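PDB 2RIJ: 2,3,4,5-tetrahydropyridine-2,6-dicarboxylate N-succinyltransferase from Campylobacter jejuni, which probably catalyses the succinyl-CoA-dependent conversion of cyclic tetrahydrodipicolinate into acyclic N-succinyl-L-2-amino-6-oxopimelate, the first step of the succinylase route of lysine biosynthesis. Local coordinates for residues A[84-87]-A[88-91]; A[135-138]-A[139-142]. One frame throughout, in Å; residues are numbered along the deposited sequence. Where two conformers were deposited one is given.

Contact 1: residues A[84-87]-A[88-91]; sequences TLKL and EDID
At the N-terminus of helix 87-96, K86 takes the N-cap position and D89 of the first turn reaches back to it. The backbone N of K86 gives a nearly straight hydrogen bond to D89 OD2, 2.8 Å long with an N-H...O angle of 172°, meeting the oxygen from above the carboxylate plane. The CG of D89 lies beside its own backbone N (chi1 -58°), which swings the carboxylate back over the start of the helix. Its other oxygen, OD1, forms a salt bridge with R70, so both carboxylate oxygens are engaged, and F67 of helix 57-69 packs against the same side chain. L85, buried against that helix, brings CD2 to 3.7 Å from D89 CB, where the two side chains cross at an angle.

K86 O in turn accepts from D89 N at 3.0 Å, with the donor well above the carbonyl plane, and only weakly from I90 N. One residue on, D91 N gives L87 O a straight i to i+4 bond of 2.9 Å. K86 and E88 run side by side, CD of the lysine 3.6 Å from OE2 of the glutamate, yet NZ stays 4.7 Å from OE2 without a salt bridge. At this strand-to-helix junction D89, at N3, supplies the one bond of a capping box that runs from the N-cap amide to the N3 side chain, while the lysine at the N-cap returns none.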
loop_
_atom_site.group_PDB
_atom_site.type_symbol
_atom_site.label_atom_id
_atom_site.label_comp_id
_atom_site.label_asym_id
_atom_site.label_seq_id
_atom_site.Cartn_x
_atom_site.Cartn_y
_atom_site.Cartn_z
ATOM N N THR A 84 -7.626 -22.094 64.136
ATOM C CA THR A 84 -7.110 -23.468 64.251
ATOM C C THR A 84 -8.074 -24.298 65.039
ATOM O O THR A 84 -8.568 -23.855 66.078
ATOM C CB THR A 84 -5.732 -23.469 64.996
ATOM O OG1 THR A 84 -4.786 -22.788 64.194
ATOM C CG2 THR A 84 -5.213 -24.887 65.293
ATOM N N LEU A 85 -8.343 -25.503 64.545
ATOM C CA LEU A 85 -9.189 -26.470 65.225
ATOM C C LEU A 85 -8.382 -27.296 66.239
ATOM O O LEU A 85 -7.267 -27.756 65.958
ATOM C CB LEU A 85 -9.853 -27.420 64.219
ATOM C CG LEU A 85 -10.942 -26.774 63.376
ATOM C CD1 LEU A 85 -11.055 -27.555 62.073
ATOM C CD2 LEU A 85 -12.297 -26.736 64.192
ATOM N N LYS A 86 -8.963 -27.433 67.423
ATOM C CA LYS A 86 -8.533 -28.373 68.453
ATOM C C LYS A 86 -9.430 -29.611 68.403
ATOM O O LYS A 86 -10.559 -29.545 67.899
ATOM C CB LYS A 86 -8.631 -27.697 69.822
ATOM C CG LYS A 86 -7.736 -26.489 69.908
ATOM C CD LYS A 86 -7.732 -25.885 71.262
ATOM C CE LYS A 86 -6.591 -24.918 71.374
ATOM N NZ LYS A 86 -6.499 -24.304 72.710
ATOM N N LEU A 87 -8.966 -30.716 68.985
ATOM C CA LEU A 87 -9.783 -31.939 69.025
ATOM C C LEU A 87 -11.133 -31.671 69.677
ATOM O O LEU A 87 -12.150 -32.176 69.228
ATOM C CB LEU A 87 -9.081 -33.084 69.747
ATOM C CG LEU A 87 -9.715 -34.479 69.652
ATOM C CD1 LEU A 87 -9.954 -34.853 68.215
ATOM C CD2 LEU A 87 -8.819 -35.527 70.409
ATOM N N GLU A 88 -11.138 -30.878 70.738
ATOM C CA GLU A 88 -12.365 -30.571 71.462
ATOM C C GLU A 88 -13.424 -29.927 70.579
ATOM O O GLU A 88 -14.631 -30.158 70.766
ATOM C CB GLU A 88 -12.036 -29.691 72.670
ATOM C CG GLU A 88 -11.521 -28.321 72.369
ATOM C CD GLU A 88 -10.915 -27.659 73.596
ATOM O OE1 GLU A 88 -11.688 -27.163 74.465
ATOM O OE2 GLU A 88 -9.663 -27.655 73.693
ATOM N N ASP A 89 -12.969 -29.132 69.601
ATOM C CA ASP A 89 -13.849 -28.465 68.648
ATOM C C ASP A 89 -14.529 -29.496 67.757
ATOM O O ASP A 89 -15.733 -29.408 67.495
ATOM C CB ASP A 89 -13.077 -27.473 67.783
ATOM C CG ASP A 89 -12.354 -26.394 68.589
ATOM O OD1 ASP A 89 -12.854 -25.944 69.659
ATOM O OD2 ASP A 89 -11.264 -25.993 68.118
ATOM N N ILE A 90 -13.755 -30.485 67.322
ATOM C CA ILE A 90 -14.263 -31.540 66.454
ATOM C C ILE A 90 -15.257 -32.400 67.231
ATOM O O ILE A 90 -16.341 -32.718 66.730
ATOM C CB ILE A 90 -13.103 -32.391 65.883
ATOM C CG1 ILE A 90 -12.267 -31.534 64.922
ATOM C CG2 ILE A 90 -13.647 -33.596 65.174
ATOM C CD1 ILE A 90 -10.781 -31.806 64.953
ATOM N N ASP A 91 -14.898 -32.760 68.469
ATOM C CA ASP A 91 -15.782 -33.571 69.312
ATOM C C ASP A 91 -17.086 -32.828 69.678
ATOM O O ASP A 91 -18.178 -33.419 69.670
ATOM C CB ASP A 91 -15.044 -34.018 70.569
ATOM C CG ASP A 91 -14.016 -35.103 70.285
ATOM O OD1 ASP A 91 -14.207 -35.913 69.341
ATOM O OD2 ASP A 91 -13.020 -35.145 71.030
#

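Contact 2: residues A[135-138]-A[139-142]; sequences PLSV and ESIY
S137 reaches into the first turn of helix 138-149 through a short side chain. Its CB lies 3.5 Å from OE1 of E139, whose chain bends at chi2 (92°) and turns the carboxylate back toward the N-cap residue. Beyond CB, OG sits between the backbone N and the carbonyl carbon (chi1 62°), and from there it accepts from S140 N at 3.0 Å with an N-H...O angle of 157°. The return bond, from S137 N to S140 OG, is weak at 3.4 Å. Together the two serines form a capping box at the start of the helix. E80, at the beginning of strand 80-84, grips both hydroxyls, OE2 bonded to S137 OG and OE1 to S140 OG; OE1 also bonds to L136 N, so one carboxylate ties the loop and the helix start to the sheet.

S137 O receives I141 N at 3.0 Å, opening the run of helical bonds that Y142 N continues to V138 O. A water links V138 N, from which it accepts, to E139 OE1, to which it donates at 2.7 Å. Ahead of the cap, P135 lays CB against I141 CG1 at 3.6 Å, and I141 also packs on A163 and L166 of helix 163-166. V138 and Y142 lie side by side, CG1 of the valine 3.8 Å from CD1 of the tyrosine, while V138 O stands at the ring edge, in its plane.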
loop_
_atom_site.group_PDB
_atom_site.type_symbol
_atom_site.label_atom_id
_atom_site.label_comp_id
_atom_site.label_asym_id
_atom_site.label_seq_id
_atom_site.Cartn_x
_atom_site.Cartn_y
_atom_site.Cartn_z
ATOM N N PRO A 135 -8.848 -10.218 51.026
ATOM C CA PRO A 135 -8.423 -11.245 51.950
ATOM C C PRO A 135 -7.446 -10.691 52.979
ATOM O O PRO A 135 -6.619 -9.848 52.658
ATOM C CB PRO A 135 -7.732 -12.284 51.042
ATOM C CG PRO A 135 -7.360 -11.534 49.794
ATOM C CD PRO A 135 -8.428 -10.500 49.632
ATOM N N LEU A 136 -7.543 -11.180 54.208
ATOM C CA LEU A 136 -6.622 -10.781 55.244
ATOM C C LEU A 136 -5.661 -11.867 55.644
ATOM O O LEU A 136 -4.815 -11.669 56.508
ATOM C CB LEU A 136 -7.424 -10.326 56.437
ATOM C CG LEU A 136 -8.400 -9.192 56.130
ATOM C CD1 LEU A 136 -9.251 -8.974 57.340
ATOM C CD2 LEU A 136 -7.619 -7.945 55.745
ATOM N N SER A 137 -5.800 -13.040 55.042
ATOM C CA SER A 137 -5.008 -14.194 55.453
ATOM C C SER A 137 -4.712 -15.072 54.269
ATOM O O SER A 137 -5.445 -15.052 53.288
ATOM C CB SER A 137 -5.719 -15.002 56.542
ATOM O OG SER A 137 -6.967 -15.546 56.141
ATOM N N VAL A 138 -3.653 -15.869 54.389
ATOM C CA VAL A 138 -3.373 -16.938 53.444
ATOM C C VAL A 138 -4.584 -17.871 53.338
ATOM O O VAL A 138 -5.001 -18.248 52.246
ATOM C CB VAL A 138 -2.122 -17.729 53.820
ATOM C CG1 VAL A 138 -1.918 -18.881 52.827
ATOM C CG2 VAL A 138 -0.876 -16.791 53.851
ATOM N N GLU A 139 -5.154 -18.222 54.473
ATOM C CA GLU A 139 -6.293 -19.122 54.511
ATOM C C GLU A 139 -7.489 -18.590 53.695
ATOM O O GLU A 139 -8.151 -19.350 52.977
ATOM C CB GLU A 139 -6.716 -19.376 55.979
ATOM C CG GLU A 139 -5.681 -20.135 56.840
ATOM C CD GLU A 139 -4.699 -19.246 57.628
ATOM O OE1 GLU A 139 -4.332 -18.114 57.191
ATOM O OE2 GLU A 139 -4.248 -19.720 58.695
ATOM N N SER A 140 -7.826 -17.307 53.866
ATOM C CA SER A 140 -8.948 -16.738 53.139
ATOM C C SER A 140 -8.626 -16.558 51.648
ATOM O O SER A 140 -9.501 -16.729 50.823
ATOM C CB SER A 140 -9.468 -15.448 53.755
ATOM O OG SER A 140 -8.542 -14.415 53.619
ATOM N N ILE A 141 -7.374 -16.264 51.299
ATOM C CA ILE A 141 -6.975 -16.248 49.889
ATOM C C ILE A 141 -7.263 -17.620 49.269
ATOM O O ILE A 141 -7.832 -17.721 48.176
ATOM C CB ILE A 141 -5.451 -15.943 49.667
ATOM C CG1 ILE A 141 -5.111 -14.540 50.133
ATOM C CG2 ILE A 141 -5.098 -16.099 48.164
ATOM C CD1 ILE A 141 -3.621 -14.282 50.324
ATOM N N TYR A 142 -6.875 -18.673 49.965
ATOM C CA TYR A 142 -7.087 -20.036 49.438
ATOM C C TYR A 142 -8.579 -20.392 49.324
ATOM O O TYR A 142 -9.009 -20.985 48.308
ATOM C CB TYR A 142 -6.305 -21.060 50.248
ATOM C CG TYR A 142 -4.919 -21.317 49.715
ATOM C CD1 TYR A 142 -3.867 -20.510 50.063
ATOM C CD2 TYR A 142 -4.694 -22.324 48.774
ATOM C CE1 TYR A 142 -2.609 -20.725 49.547
ATOM C CE2 TYR A 142 -3.434 -22.547 48.259
ATOM C CZ TYR A 142 -2.400 -21.753 48.663
ATOM O OH TYR A 142 -1.132 -21.947 48.163
HETATM O O HOH W 1 -2.203 -16.440 57.150
#

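In the fold
Contacts 1 and 2 are both helix starts in the N-terminal family region, their centres about 21 Å apart and their nearest atoms about 6 Å. Residues 84-91 centre about 29 Å from the chain centre, against helices 57-69 and 107-117; residues 135-142 are nearer, about 13 Å, against strands 43-48 and 80-84. Strand 80-84 links them: it runs straight into contact 1, and its first residue, E80, serves contact 2. Neither is pure core: contact 1 has three buried residues and two exposed, K86 and E88; contact 2 has four buried and one exposed, L136. Contact 1 has ionic outer partners, R70 and K116, whereas in contact 2 a carboxylate holds neutral hydroxyls, with a bridging water.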